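Local structure of agglutinin (Rhizoctonia solani, 4G9M) at residues 7-12 against 46-51; 58-63 against 88-93; 33-38 against 119-124. The protein probably binds carbohydrates as a lectin of the ricin-type beta-trefoil family and assembles as a domain-swapped dimer. One frame throughout, in Å; residues are numbered along the deposited sequence.

Interaction 1: residues 7-12 against 46-51; sequences AGTYTL and KWRLKW
In an antiparallel sheet of this ricin-type beta-trefoil, Gly-8, Thr-9 and Tyr-10 pair with Leu-49, Arg-48 and Trp-47, the last being the tryptophan of a Q-x-W motif. Two hydrogen-bonded pairs flank one non-hydrogen-bonded pair. At Tyr-10 and Trp-47 the bonds are even: Tyr-10 N to Trp-47 O is 2.8 Å and Trp-47 N to Tyr-10 O is 2.9 Å. At the other end Leu-49 N reaches Gly-8 O at 2.8 Å and nearly straight (174° at the hydrogen), whereas Gly-8 N to Leu-49 O stretches to 3.3 Å and bends to 138°, so the ladder weakens where strand 8-14 begins.

Thr-9 and Arg-48 lie side by side on one face, and Thr-9 CG2 rests on CB and CG of Lys-46. Tyr-10, Trp-47 and Leu-49 share the other face. Leu-49 CG stands anti to the backbone N (chi1 174°), and from it CD2 meets Tyr-10 CE1 at 3.7 Å; the Tyr-10 ring also meets Phe-139 edge-to-face and its OH bonds to Pro-6 O, while Trp-47 NE1 is held by Leu-21 O. Beyond the ladder, the Trp-51 ring turns its edge to segment 7-12, with Trp-51 CZ3 3.6 Å from Ala-7 N.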
ATOM      1  N   ALA B   7      -9.161   0.091   8.907  1.00 20.88           N
ATOM      2  CA  ALA B   7      -9.903  -1.153   8.976  1.00 18.90           C
ATOM      3  C   ALA B   7     -11.373  -0.760   8.909  1.00 17.05           C
ATOM      4  O   ALA B   7     -11.788   0.238   9.514  1.00 18.64           O
ATOM      5  CB  ALA B   7      -9.606  -1.881  10.289  1.00 18.83           C
ATOM      6  N   GLY B   8     -12.154  -1.524   8.150  1.00 22.03           N
ATOM      7  CA  GLY B   8     -13.578  -1.279   8.030  1.00 17.27           C
ATOM      8  C   GLY B   8     -14.131  -2.115   6.890  1.00 20.34           C
ATOM      9  O   GLY B   8     -13.448  -3.004   6.379  1.00 21.39           O
ATOM     10  N   THR B   9     -15.361  -1.829   6.494  1.00 19.24           N
ATOM     11  CA  THR B   9     -16.015  -2.573   5.429  1.00 20.19           C
ATOM     12  C   THR B   9     -15.910  -1.793   4.130  1.00 20.33           C
ATOM     13  O   THR B   9     -16.167  -0.587   4.118  1.00 18.72           O
ATOM     14  CB  THR B   9     -17.487  -2.803   5.760  1.00 23.12           C
ATOM     15  OG1 THR B   9     -17.585  -3.539   6.986  1.00 22.00           O
ATOM     16  CG2 THR B   9     -18.193  -3.559   4.635  1.00 24.92           C
ATOM     17  N   TYR B  10     -15.559  -2.488   3.043  1.00 16.04           N
ATOM     18  CA  TYR B  10     -15.368  -1.844   1.747  1.00 15.97           C
ATOM     19  C   TYR B  10     -16.153  -2.487   0.607  1.00 16.78           C
ATOM     20  O   TYR B  10     -16.400  -3.697   0.612  1.00 20.34           O
ATOM     21  CB  TYR B  10     -13.886  -1.849   1.380  1.00 15.84           C
ATOM     22  CG  TYR B  10     -13.018  -0.938   2.222  1.00 16.78           C
ATOM     23  CD1 TYR B  10     -12.530  -1.347   3.459  1.00 17.42           C
ATOM     24  CD2 TYR B  10     -12.682   0.327   1.773  1.00 24.07           C
ATOM     25  CE1 TYR B  10     -11.730  -0.500   4.228  1.00 17.00           C
ATOM     26  CE2 TYR B  10     -11.893   1.175   2.526  1.00 21.07           C
ATOM     27  CZ  TYR B  10     -11.419   0.756   3.744  1.00 19.72           C
ATOM     28  OH  TYR B  10     -10.625   1.617   4.449  1.00 19.33           O
ATOM     29  N   THR B  11     -16.543  -1.663  -0.365  1.00 20.03           N
ATOM     30  CA  THR B  11     -16.830  -2.146  -1.715  1.00 21.19           C
ATOM     31  C   THR B  11     -15.524  -2.013  -2.488  1.00 18.47           C
ATOM     32  O   THR B  11     -14.849  -0.981  -2.406  1.00 18.23           O
ATOM     33  CB  THR B  11     -17.935  -1.318  -2.404  1.00 22.88           C
ATOM     34  OG1 THR B  11     -19.184  -1.520  -1.730  1.00 27.74           O
ATOM     35  CG2 THR B  11     -18.094  -1.728  -3.869  1.00 22.14           C
ATOM     36  N   LEU B  12     -15.131  -3.068  -3.202  1.00 15.63           N
ATOM     37  CA  LEU B  12     -13.870  -3.046  -3.939  1.00 15.63           C
ATOM     38  C   LEU B  12     -14.153  -3.038  -5.438  1.00 17.56           C
ATOM     39  O   LEU B  12     -14.545  -4.054  -6.018  1.00 18.48           O
ATOM     40  CB  LEU B  12     -13.015  -4.250  -3.538  1.00 20.12           C
ATOM     41  CG  LEU B  12     -12.745  -4.352  -2.031  1.00 21.28           C
ATOM     42  CD1 LEU B  12     -11.880  -5.559  -1.694  1.00 22.98           C
ATOM     43  CD2 LEU B  12     -12.100  -3.075  -1.497  1.00 21.62           C
ATOM     44  N   LYS B  46     -19.520  -6.926  -0.048  1.00 19.25           N
ATOM     45  CA  LYS B  46     -18.878  -6.109   0.978  1.00 19.55           C
ATOM     46  C   LYS B  46     -17.796  -6.918   1.661  1.00 21.98           C
ATOM     47  O   LYS B  46     -17.996  -8.101   1.953  1.00 21.12           O
ATOM     48  CB  LYS B  46     -19.883  -5.684   2.041  1.00 22.00           C
ATOM     49  CG  LYS B  46     -20.592  -4.385   1.767  1.00 32.97           C
ATOM     50  CD  LYS B  46     -21.658  -4.534   0.735  1.00 39.38           C
ATOM     51  CE  LYS B  46     -22.878  -3.720   1.140  1.00 46.55           C
ATOM     52  NZ  LYS B  46     -23.441  -2.957  -0.006  1.00 50.09           N
ATOM     53  N   TRP B  47     -16.676  -6.263   1.969  1.00 18.52           N
ATOM     54  CA  TRP B  47     -15.495  -6.957   2.477  1.00 18.70           C
ATOM     55  C   TRP B  47     -14.864  -6.246   3.674  1.00 24.97           C
ATOM     56  O   TRP B  47     -14.626  -5.027   3.642  1.00 18.93           O
ATOM     57  CB  TRP B  47     -14.454  -7.085   1.365  1.00 21.11           C
ATOM     58  CG  TRP B  47     -14.987  -7.757   0.147  1.00 19.18           C
ATOM     59  CD1 TRP B  47     -15.618  -7.165  -0.914  1.00 20.03           C
ATOM     60  CD2 TRP B  47     -14.953  -9.151  -0.129  1.00 19.20           C
ATOM     61  NE1 TRP B  47     -15.970  -8.112  -1.840  1.00 18.95           N
ATOM     62  CE2 TRP B  47     -15.570  -9.342  -1.385  1.00 15.43           C
ATOM     63  CE3 TRP B  47     -14.452 -10.264   0.558  1.00 16.41           C
ATOM     64  CZ2 TRP B  47     -15.700 -10.597  -1.961  1.00 15.72           C
ATOM     65  CZ3 TRP B  47     -14.587 -11.512  -0.021  1.00 20.04           C
ATOM     66  CH2 TRP B  47     -15.196 -11.665  -1.272  1.00 14.57           C
ATOM     67  N   ARG B  48     -14.592  -7.007   4.729  1.00 17.64           N
ATOM     68  CA  ARG B  48     -13.978  -6.440   5.923  1.00 18.32           C
ATOM     69  C   ARG B  48     -12.457  -6.472   5.832  1.00 17.34           C
ATOM     70  O   ARG B  48     -11.846  -7.532   5.671  1.00 21.17           O
ATOM     71  CB  ARG B  48     -14.452  -7.175   7.175  1.00 21.11           C
ATOM     72  CG  ARG B  48     -15.963  -7.202   7.326  1.00 19.90           C
ATOM     73  CD  ARG B  48     -16.353  -7.349   8.773  1.00 29.50           C
ATOM     74  NE  ARG B  48     -17.790  -7.156   8.938  1.00 35.58           N
ATOM     75  CZ  ARG B  48     -18.662  -8.149   8.894  1.00 37.65           C
ATOM     76  NH1 ARG B  48     -18.233  -9.389   8.690  1.00 44.40           N
ATOM     77  NH2 ARG B  48     -19.952  -7.908   9.052  1.00 29.26           N
ATOM     78  N   LEU B  49     -11.852  -5.293   5.930  1.00 16.57           N
ATOM     79  CA  LEU B  49     -10.406  -5.150   5.900  1.00 17.91           C
ATOM     80  C   LEU B  49      -9.914  -5.097   7.344  1.00 19.59           C
ATOM     81  O   LEU B  49     -10.361  -4.261   8.116  1.00 18.47           O
ATOM     82  CB  LEU B  49     -10.017  -3.862   5.154  1.00 15.21           C
ATOM     83  CG  LEU B  49      -8.538  -3.483   5.146  1.00 14.34           C
ATOM     84  CD1 LEU B  49      -7.762  -4.459   4.262  1.00 17.99           C
ATOM     85  CD2 LEU B  49      -8.344  -2.054   4.654  1.00 17.60           C
ATOM     86  N   LYS B  50      -9.001  -5.993   7.702  1.00 17.95           N
ATOM     87  CA  LYS B  50      -8.494  -6.056   9.067  1.00 16.62           C
ATOM     88  C   LYS B  50      -7.021  -6.435   9.066  1.00 17.12           C
ATOM     89  O   LYS B  50      -6.623  -7.371   8.367  1.00 18.88           O
ATOM     90  CB  LYS B  50      -9.286  -7.083   9.873  1.00 17.76           C
ATOM     91  CG  LYS B  50      -9.046  -7.021  11.369  1.00 22.32           C
ATOM     92  CD  LYS B  50      -9.824  -8.090  12.095  1.00 22.18           C
ATOM     93  CE  LYS B  50      -9.524  -8.037  13.588  1.00 26.43           C
ATOM     94  NZ  LYS B  50     -10.131  -9.185  14.309  1.00 40.96           N
ATOM     95  N   TRP B  51      -6.218  -5.725   9.854  1.00 19.09           N
ATOM     96  CA  TRP B  51      -4.799  -6.057   9.995  1.00 18.33           C
ATOM     97  C   TRP B  51      -4.618  -7.279  10.901  1.00 20.42           C
ATOM     98  O   TRP B  51      -5.304  -7.404  11.912  1.00 20.10           O
ATOM     99  CB  TRP B  51      -3.993  -4.831  10.471  1.00 17.73           C
ATOM    100  CG  TRP B  51      -3.569  -3.989   9.308  1.00 18.04           C
ATOM    101  CD1 TRP B  51      -2.360  -4.027   8.658  1.00 16.10           C
ATOM    102  CD2 TRP B  51      -4.377  -3.048   8.595  1.00 15.94           C
ATOM    103  NE1 TRP B  51      -2.362  -3.143   7.601  1.00 19.00           N
ATOM    104  CE2 TRP B  51      -3.592  -2.539   7.533  1.00 19.48           C
ATOM    105  CE3 TRP B  51      -5.691  -2.590   8.739  1.00 18.38           C
ATOM    106  CZ2 TRP B  51      -4.077  -1.594   6.637  1.00 16.99           C
ATOM    107  CZ3 TRP B  51      -6.170  -1.642   7.847  1.00 22.88           C
ATOM    108  CH2 TRP B  51      -5.363  -1.154   6.807  1.00 20.35           C
TER

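Interaction 2: residues 58-63 against 88-93; sequences VTLQNV and VPLDIV
The side chain of Val-58 meets Leu-90 and Ile-92 through one methyl, CG2. Val-58 CG1 stands anti to the carbonyl carbon (chi1 -57°), which leaves CG2 between the backbone N and the carbonyl carbon. From there Val-58 CG2 lies 3.8 Å from Leu-90 CB and equally 3.8 Å from Ile-92 CG1, the Val-58 and Ile-92 side chains crossing at about a right angle. A second perpendicular crossing is made by the two leucines: Leu-90 CD1 sits against both CG and CD1 of Leu-60, with Leu-60 CD1 to Leu-90 CD1 at 3.8 Å. All four residues are buried.

The backbones cross too: the short strand segments run at 97° to each other, with one antiparallel hydrogen-bonded bridge. In it Val-58 N gives to Leu-90 O at 2.9 Å, and Leu-90 N gives to Val-58 O at 2.8 Å. Past this pair the chains diverge, and a water spans the gap: it accepts from Leu-60 N at 3.1 Å and donates to Val-88 O at 2.8 Å.

In this beta-trefoil lectin the single bridge thus joins strand 58-62, outermost within its chain in a four-stranded sheet, to the hairpin of strands 90-94 and 99-103. On the sheet side, strand 47-51 bonds to strand 58-62 through Thr-59 and Gln-61. Strand 99-103 covers the contact through Ile-101, which touches Leu-90 and Ile-92. The second subunit also comes in here, forming backbone hydrogen bonds with Ile-92 and packing its Ala-94 on that side chain.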
ATOM      1  N   VAL B  58      -2.901  -7.893   5.982  1.00 16.13           N
ATOM      2  CA  VAL B  58      -4.334  -7.829   6.221  1.00 16.94           C
ATOM      3  C   VAL B  58      -5.029  -9.077   5.713  1.00 17.66           C
ATOM      4  O   VAL B  58      -4.427  -9.910   5.013  1.00 16.82           O
ATOM      5  CB  VAL B  58      -5.001  -6.619   5.499  1.00 15.86           C
ATOM      6  CG1 VAL B  58      -4.343  -5.329   5.922  1.00 18.69           C
ATOM      7  CG2 VAL B  58      -4.918  -6.780   3.965  1.00 17.32           C
ATOM      8  N   THR B  59      -6.301  -9.209   6.074  1.00 17.07           N
ATOM      9  CA  THR B  59      -7.190 -10.156   5.417  1.00 16.28           C
ATOM     10  C   THR B  59      -8.423  -9.410   4.945  1.00 18.44           C
ATOM     11  O   THR B  59      -8.712  -8.302   5.427  1.00 17.65           O
ATOM     12  CB  THR B  59      -7.622 -11.296   6.339  1.00 17.66           C
ATOM     13  OG1 THR B  59      -8.255 -10.752   7.502  1.00 21.22           O
ATOM     14  CG2 THR B  59      -6.433 -12.143   6.769  1.00 18.60           C
ATOM     15  N   LEU B  60      -9.145 -10.017   4.006  1.00 16.48           N
ATOM     16  CA  LEU B  60     -10.429  -9.492   3.557  1.00 14.64           C
ATOM     17  C   LEU B  60     -11.475 -10.548   3.831  1.00 17.37           C
ATOM     18  O   LEU B  60     -11.346 -11.678   3.358  1.00 17.18           O
ATOM     19  CB  LEU B  60     -10.377  -9.165   2.058  1.00 17.61           C
ATOM     20  CG  LEU B  60      -9.552  -7.940   1.668  1.00 15.71           C
ATOM     21  CD1 LEU B  60      -9.536  -7.808   0.147  1.00 16.33           C
ATOM     22  CD2 LEU B  60     -10.137  -6.674   2.318  1.00 19.10           C
ATOM     23  N   GLN B  61     -12.491 -10.192   4.616  1.00 16.74           N
ATOM     24  CA  GLN B  61     -13.543 -11.143   4.982  1.00 14.11           C
ATOM     25  C   GLN B  61     -14.893 -10.751   4.396  1.00 18.83           C
ATOM     26  O   GLN B  61     -15.323  -9.599   4.523  1.00 20.40           O
ATOM     27  CB  GLN B  61     -13.638 -11.249   6.506  1.00 17.94           C
ATOM     28  CG  GLN B  61     -14.655 -12.244   6.983  1.00 18.10           C
ATOM     29  CD  GLN B  61     -14.787 -12.246   8.496  1.00 22.46           C
ATOM     30  OE1 GLN B  61     -14.552 -11.225   9.151  1.00 30.34           O
ATOM     31  NE2 GLN B  61     -15.159 -13.392   9.060  1.00 22.76           N
ATOM     32  N   ASN B  62     -15.572 -11.694   3.754  1.00 20.26           N
ATOM     33  CA  ASN B  62     -16.879 -11.388   3.170  1.00 18.96           C
ATOM     34  C   ASN B  62     -17.942 -11.132   4.234  1.00 20.38           C
ATOM     35  O   ASN B  62     -18.066 -11.893   5.195  1.00 18.36           O
ATOM     36  CB  ASN B  62     -17.331 -12.496   2.212  1.00 17.61           C
ATOM     37  CG  ASN B  62     -18.525 -12.081   1.370  1.00 21.01           C
ATOM     38  OD1 ASN B  62     -19.673 -12.431   1.674  1.00 20.74           O
ATOM     39  ND2 ASN B  62     -18.261 -11.331   0.306  1.00 19.27           N
ATOM     40  N   VAL B  63     -18.708 -10.054   4.074  1.00 16.65           N
ATOM     41  CA  VAL B  63     -19.709  -9.699   5.071  1.00 19.51           C
ATOM     42  C   VAL B  63     -20.821 -10.758   5.137  1.00 21.05           C
ATOM     43  O   VAL B  63     -21.293 -11.123   6.219  1.00 23.16           O
ATOM     44  CB  VAL B  63     -20.289  -8.288   4.816  1.00 18.60           C
ATOM     45  CG1 VAL B  63     -21.575  -8.082   5.592  1.00 22.86           C
ATOM     46  CG2 VAL B  63     -19.265  -7.225   5.195  1.00 19.67           C
ATOM     47  N   VAL B  88      -5.951 -16.013   2.659  1.00 16.94           N
ATOM     48  CA  VAL B  88      -4.638 -15.663   2.156  1.00 14.51           C
ATOM     49  C   VAL B  88      -4.296 -14.259   2.673  1.00 17.19           C
ATOM     50  O   VAL B  88      -5.019 -13.300   2.381  1.00 16.53           O
ATOM     51  CB  VAL B  88      -4.619 -15.674   0.617  1.00 15.45           C
ATOM     52  CG1 VAL B  88      -3.361 -14.982   0.073  1.00 19.30           C
ATOM     53  CG2 VAL B  88      -4.723 -17.104   0.100  1.00 16.81           C
ATOM     54  N   PRO B  89      -3.211 -14.126   3.461  1.00 20.58           N
ATOM     55  CA  PRO B  89      -2.843 -12.782   3.923  1.00 16.88           C
ATOM     56  C   PRO B  89      -2.391 -11.893   2.767  1.00 23.07           C
ATOM     57  O   PRO B  89      -1.742 -12.376   1.836  1.00 19.12           O
ATOM     58  CB  PRO B  89      -1.688 -13.050   4.898  1.00 20.04           C
ATOM     59  CG  PRO B  89      -1.056 -14.342   4.363  1.00 20.44           C
ATOM     60  CD  PRO B  89      -2.243 -15.153   3.908  1.00 24.39           C
ATOM     61  N   LEU B  90      -2.739 -10.606   2.836  1.00 18.75           N
ATOM     62  CA  LEU B  90      -2.552  -9.668   1.726  1.00 16.29           C
ATOM     63  C   LEU B  90      -1.778  -8.432   2.180  1.00 16.09           C
ATOM     64  O   LEU B  90      -1.652  -8.171   3.380  1.00 15.17           O
ATOM     65  CB  LEU B  90      -3.912  -9.218   1.164  1.00 16.71           C
ATOM     66  CG  LEU B  90      -4.912 -10.339   0.854  1.00 18.26           C
ATOM     67  CD1 LEU B  90      -6.323  -9.781   0.678  1.00 18.62           C
ATOM     68  CD2 LEU B  90      -4.478 -11.102  -0.382  1.00 19.89           C
ATOM     69  N   ASP B  91      -1.262  -7.692   1.203  1.00 17.55           N
ATOM     70  CA  ASP B  91      -0.666  -6.374   1.398  1.00 16.00           C
ATOM     71  C   ASP B  91      -1.430  -5.456   0.463  1.00 18.81           C
ATOM     72  O   ASP B  91      -1.613  -5.788  -0.711  1.00 17.77           O
ATOM     73  CB  ASP B  91       0.794  -6.370   0.955  1.00 17.68           C
ATOM     74  CG  ASP B  91       1.750  -6.895   2.015  1.00 23.95           C
ATOM     75  OD1 ASP B  91       1.450  -6.779   3.236  1.00 31.83           O
ATOM     76  OD2 ASP B  91       2.847  -7.364   1.617  1.00 31.41           O
ATOM     77  N   ILE B  92      -1.886  -4.307   0.957  1.00 14.72           N
ATOM     78  CA  ILE B  92      -2.607  -3.368   0.102  1.00 18.03           C
ATOM     79  C   ILE B  92      -1.617  -2.274  -0.319  1.00 19.84           C
ATOM     80  O   ILE B  92      -1.137  -1.512   0.522  1.00 19.32           O
ATOM     81  CB  ILE B  92      -3.817  -2.749   0.845  1.00 18.89           C
ATOM     82  CG1 ILE B  92      -4.659  -3.845   1.519  1.00 16.62           C
ATOM     83  CG2 ILE B  92      -4.684  -1.969  -0.123  1.00 17.96           C
ATOM     84  CD1 ILE B  92      -5.111  -4.953   0.542  1.00 17.98           C
ATOM     85  N   VAL B  93      -1.308  -2.212  -1.612  1.00 18.15           N
ATOM     86  CA  VAL B  93      -0.219  -1.367  -2.125  1.00 14.45           C
ATOM     87  C   VAL B  93      -0.775  -0.237  -2.984  1.00 18.87           C
ATOM     88  O   VAL B  93      -1.493  -0.490  -3.949  1.00 19.14           O
ATOM     89  CB  VAL B  93       0.774  -2.205  -3.001  1.00 17.10           C
ATOM     90  CG1 VAL B  93       1.978  -1.384  -3.371  1.00 19.29           C
ATOM     91  CG2 VAL B  93       1.208  -3.479  -2.266  1.00 21.01           C
TER
HETATM   92  O   HOH W   1      -7.699 -12.555   2.914  1.00 17.72           O

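Interaction 3: residues 33-38 against 119-124; sequences AIQGYK and ANETPV
Gly-36 is held through both its backbone N and its O by the type II turn that runs from Ala-119 to Thr-122. The tight part of the contact rests on Gly-36 N, which gives to Thr-122 O at 2.8 Å and 165°, and on Val-124, whose CG2 presses against Gln-35 C at 3.6 Å on the buried side. The bonds beside these are less favourable: Glu-121 N reaches Gly-36 O at 2.9 Å with its N-H bent, and Val-124 N to Ile-34 O is longer at 3.3 Å.

On the exposed side, at Asn-120 and Glu-121, the turn meets the strand largely through side chains. Asn-120 CG stands anti to its own carbonyl carbon (chi1 -75°) and so comes to lie 3.6 Å above the plane of the Tyr-37 ring, over its centre. The amide is flat on that face, the two planes 2° apart. The same amide is fixed in rotation by its oxygen: Asn-120 OD1 accepts Lys-38 N at 2.9 Å, the donor tilted from the amide plane. The buried Gln-35 runs beside the exposed Glu-121, amide and carboxylate nearly parallel. A water donates to Gln-35 OE1 at 2.9 Å and also to Glu-121 O, while Gln-35 NE2 bonds to Asp-22 OD1. In ricin-type lectins an aspartate and an aromatic ring commonly help form a sugar pocket; the nearness of Asp-22, Gln-35 and Tyr-37 is consistent with such a site here.

Strand 32-37 also pairs with strands 20-23 and 81-84, and strand 122-128 with strand 109-113; Leu-21, Val-81 and Leu-113 pack around Val-124 where these strands converge.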
ATOM      1  N   ALA B  33     -16.400 -19.441  -5.612  1.00 17.45           N
ATOM      2  CA  ALA B  33     -15.801 -18.495  -6.548  1.00 20.41           C
ATOM      3  C   ALA B  33     -15.929 -17.045  -6.109  1.00 24.19           C
ATOM      4  O   ALA B  33     -17.002 -16.612  -5.714  1.00 23.11           O
ATOM      5  CB  ALA B  33     -16.445 -18.656  -7.917  1.00 20.41           C
ATOM      6  N   ILE B  34     -14.830 -16.305  -6.194  1.00 18.90           N
ATOM      7  CA  ILE B  34     -14.872 -14.849  -6.104  1.00 20.40           C
ATOM      8  C   ILE B  34     -14.694 -14.305  -7.533  1.00 16.06           C
ATOM      9  O   ILE B  34     -13.935 -14.857  -8.326  1.00 19.65           O
ATOM     10  CB  ILE B  34     -13.805 -14.319  -5.112  1.00 21.33           C
ATOM     11  CG1 ILE B  34     -14.155 -14.789  -3.695  1.00 21.63           C
ATOM     12  CG2 ILE B  34     -13.740 -12.806  -5.148  1.00 22.49           C
ATOM     13  CD1 ILE B  34     -13.160 -14.368  -2.622  1.00 19.08           C
ATOM     14  N   GLN B  35     -15.423 -13.244  -7.867  1.00 17.53           N
ATOM     15  CA  GLN B  35     -15.598 -12.871  -9.269  1.00 16.99           C
ATOM     16  C   GLN B  35     -15.906 -11.388  -9.379  1.00 19.44           C
ATOM     17  O   GLN B  35     -16.099 -10.708  -8.368  1.00 21.66           O
ATOM     18  CB  GLN B  35     -16.767 -13.674  -9.862  1.00 17.26           C
ATOM     19  CG  GLN B  35     -18.120 -13.251  -9.309  1.00 20.32           C
ATOM     20  CD  GLN B  35     -19.199 -14.280  -9.540  1.00 28.58           C
ATOM     21  OE1 GLN B  35     -19.031 -15.210 -10.339  1.00 28.32           O
ATOM     22  NE2 GLN B  35     -20.318 -14.125  -8.841  1.00 25.80           N
ATOM     23  N   GLY B  36     -15.963 -10.879 -10.608  1.00 19.41           N
ATOM     24  CA  GLY B  36     -16.411  -9.513 -10.819  1.00 17.61           C
ATOM     25  C   GLY B  36     -17.902  -9.493 -11.093  1.00 20.66           C
ATOM     26  O   GLY B  36     -18.419 -10.398 -11.748  1.00 20.45           O
ATOM     27  N   TYR B  37     -18.606  -8.488 -10.577  1.00 20.45           N
ATOM     28  CA  TYR B  37     -20.050  -8.404 -10.782  1.00 15.11           C
ATOM     29  C   TYR B  37     -20.521  -6.947 -10.668  1.00 22.81           C
ATOM     30  O   TYR B  37     -19.914  -6.150  -9.955  1.00 21.08           O
ATOM     31  CB  TYR B  37     -20.765  -9.290  -9.751  1.00 16.89           C
ATOM     32  CG  TYR B  37     -22.152  -9.791 -10.156  1.00 20.89           C
ATOM     33  CD1 TYR B  37     -23.259  -8.962 -10.087  1.00 19.91           C
ATOM     34  CD2 TYR B  37     -22.340 -11.098 -10.592  1.00 23.30           C
ATOM     35  CE1 TYR B  37     -24.521  -9.410 -10.442  1.00 23.19           C
ATOM     36  CE2 TYR B  37     -23.605 -11.559 -10.958  1.00 24.35           C
ATOM     37  CZ  TYR B  37     -24.688 -10.706 -10.879  1.00 24.48           C
ATOM     38  OH  TYR B  37     -25.957 -11.134 -11.224  1.00 24.73           O
ATOM     39  N   LYS B  38     -21.579  -6.587 -11.387  1.00 18.39           N
ATOM     40  CA  LYS B  38     -22.128  -5.237 -11.279  1.00 22.38           C
ATOM     41  C   LYS B  38     -22.536  -4.957  -9.839  1.00 24.91           C
ATOM     42  O   LYS B  38     -23.132  -5.810  -9.181  1.00 20.94           O
ATOM     43  CB  LYS B  38     -23.330  -5.064 -12.206  1.00 21.50           C
ATOM     44  CG  LYS B  38     -23.962  -3.683 -12.154  1.00 30.26           C
ATOM     45  CD  LYS B  38     -25.127  -3.581 -13.128  1.00 39.40           C
ATOM     46  CE  LYS B  38     -25.894  -2.273 -12.947  1.00 47.70           C
ATOM     47  NZ  LYS B  38     -26.851  -2.015 -14.067  1.00 51.55           N
ATOM     48  N   ALA B 119     -17.909  -8.379 -17.808  1.00 24.15           N
ATOM     49  CA  ALA B 119     -19.083  -9.245 -17.736  1.00 20.83           C
ATOM     50  C   ALA B 119     -19.300  -9.752 -16.318  1.00 26.41           C
ATOM     51  O   ALA B 119     -18.338  -9.978 -15.586  1.00 25.46           O
ATOM     52  CB  ALA B 119     -18.935 -10.419 -18.677  1.00 25.10           C
ATOM     53  N   ASN B 120     -20.558  -9.938 -15.928  1.00 22.41           N
ATOM     54  CA  ASN B 120     -20.838 -10.516 -14.615  1.00 20.71           C
ATOM     55  C   ASN B 120     -20.265 -11.928 -14.593  1.00 20.26           C
ATOM     56  O   ASN B 120     -20.320 -12.627 -15.600  1.00 26.27           O
ATOM     57  CB  ASN B 120     -22.352 -10.579 -14.327  1.00 17.58           C
ATOM     58  CG  ASN B 120     -22.958  -9.218 -13.979  1.00 25.73           C
ATOM     59  OD1 ASN B 120     -22.257  -8.283 -13.581  1.00 21.47           O
ATOM     60  ND2 ASN B 120     -24.277  -9.114 -14.109  1.00 28.55           N
ATOM     61  N   GLU B 121     -19.714 -12.328 -13.448  1.00 18.67           N
ATOM     62  CA  GLU B 121     -19.150 -13.674 -13.221  1.00 20.85           C
ATOM     63  C   GLU B 121     -17.768 -13.899 -13.825  1.00 23.40           C
ATOM     64  O   GLU B 121     -17.265 -15.033 -13.861  1.00 23.77           O
ATOM     65  CB  GLU B 121     -20.132 -14.804 -13.592  1.00 24.24           C
ATOM     66  CG  GLU B 121     -21.442 -14.724 -12.808  1.00 25.71           C
ATOM     67  CD  GLU B 121     -22.352 -15.921 -13.028  1.00 35.92           C
ATOM     68  OE1 GLU B 121     -21.990 -16.821 -13.810  1.00 34.71           O
ATOM     69  OE2 GLU B 121     -23.436 -15.958 -12.405  1.00 44.31           O
ATOM     70  N   THR B 122     -17.147 -12.821 -14.292  1.00 20.99           N
ATOM     71  CA  THR B 122     -15.760 -12.898 -14.730  1.00 22.62           C
ATOM     72  C   THR B 122     -14.893 -13.292 -13.542  1.00 24.54           C
ATOM     73  O   THR B 122     -14.949 -12.661 -12.495  1.00 20.39           O
ATOM     74  CB  THR B 122     -15.252 -11.559 -15.281  1.00 21.82           C
ATOM     75  OG1 THR B 122     -15.983 -11.216 -16.463  1.00 20.36           O
ATOM     76  CG2 THR B 122     -13.764 -11.652 -15.620  1.00 20.48           C
ATOM     77  N   PRO B 123     -14.078 -14.342 -13.701  1.00 20.72           N
ATOM     78  CA  PRO B 123     -13.280 -14.829 -12.576  1.00 17.95           C
ATOM     79  C   PRO B 123     -12.259 -13.814 -12.083  1.00 14.78           C
ATOM     80  O   PRO B 123     -11.743 -13.025 -12.878  1.00 19.54           O
ATOM     81  CB  PRO B 123     -12.563 -16.056 -13.161  1.00 21.82           C
ATOM     82  CG  PRO B 123     -13.424 -16.472 -14.315  1.00 20.10           C
ATOM     83  CD  PRO B 123     -13.943 -15.200 -14.891  1.00 20.95           C
ATOM     84  N   VAL B 124     -12.021 -13.820 -10.776  1.00 17.01           N
ATOM     85  CA  VAL B 124     -10.891 -13.117 -10.188  1.00 15.77           C
ATOM     86  C   VAL B 124      -9.855 -14.189  -9.911  1.00 18.80           C
ATOM     87  O   VAL B 124     -10.186 -15.255  -9.386  1.00 17.91           O
ATOM     88  CB  VAL B 124     -11.304 -12.395  -8.911  1.00 16.96           C
ATOM     89  CG1 VAL B 124     -10.084 -11.824  -8.209  1.00 19.46           C
ATOM     90  CG2 VAL B 124     -12.288 -11.309  -9.255  1.00 19.76           C
TER
HETATM   91  O   HOH W   2     -16.911 -16.784 -11.564  1.00 28.35           O

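Interactions 1 and 2 are neighbours, their centres 8 Å apart, and share one sheet through strands 47-51 and 58-62, joined by backbone contacts such as Arg-48 N to Gln-61 O at 2.7 Å, while strand 90-94 belongs to a hairpin with 99-103. Along the chain interaction 1 closes before interaction 2 opens, and both touch the second subunit, which puts one edge of each at the dimer interface. Interaction 3 belongs to another sheet, its centre 18 Å from each of the others, and lies away from that interface. It spans interaction 2 in sequence and alternates with interaction 1, to which Trp-47 CH2 connects it by packing on Ile-34 CD1.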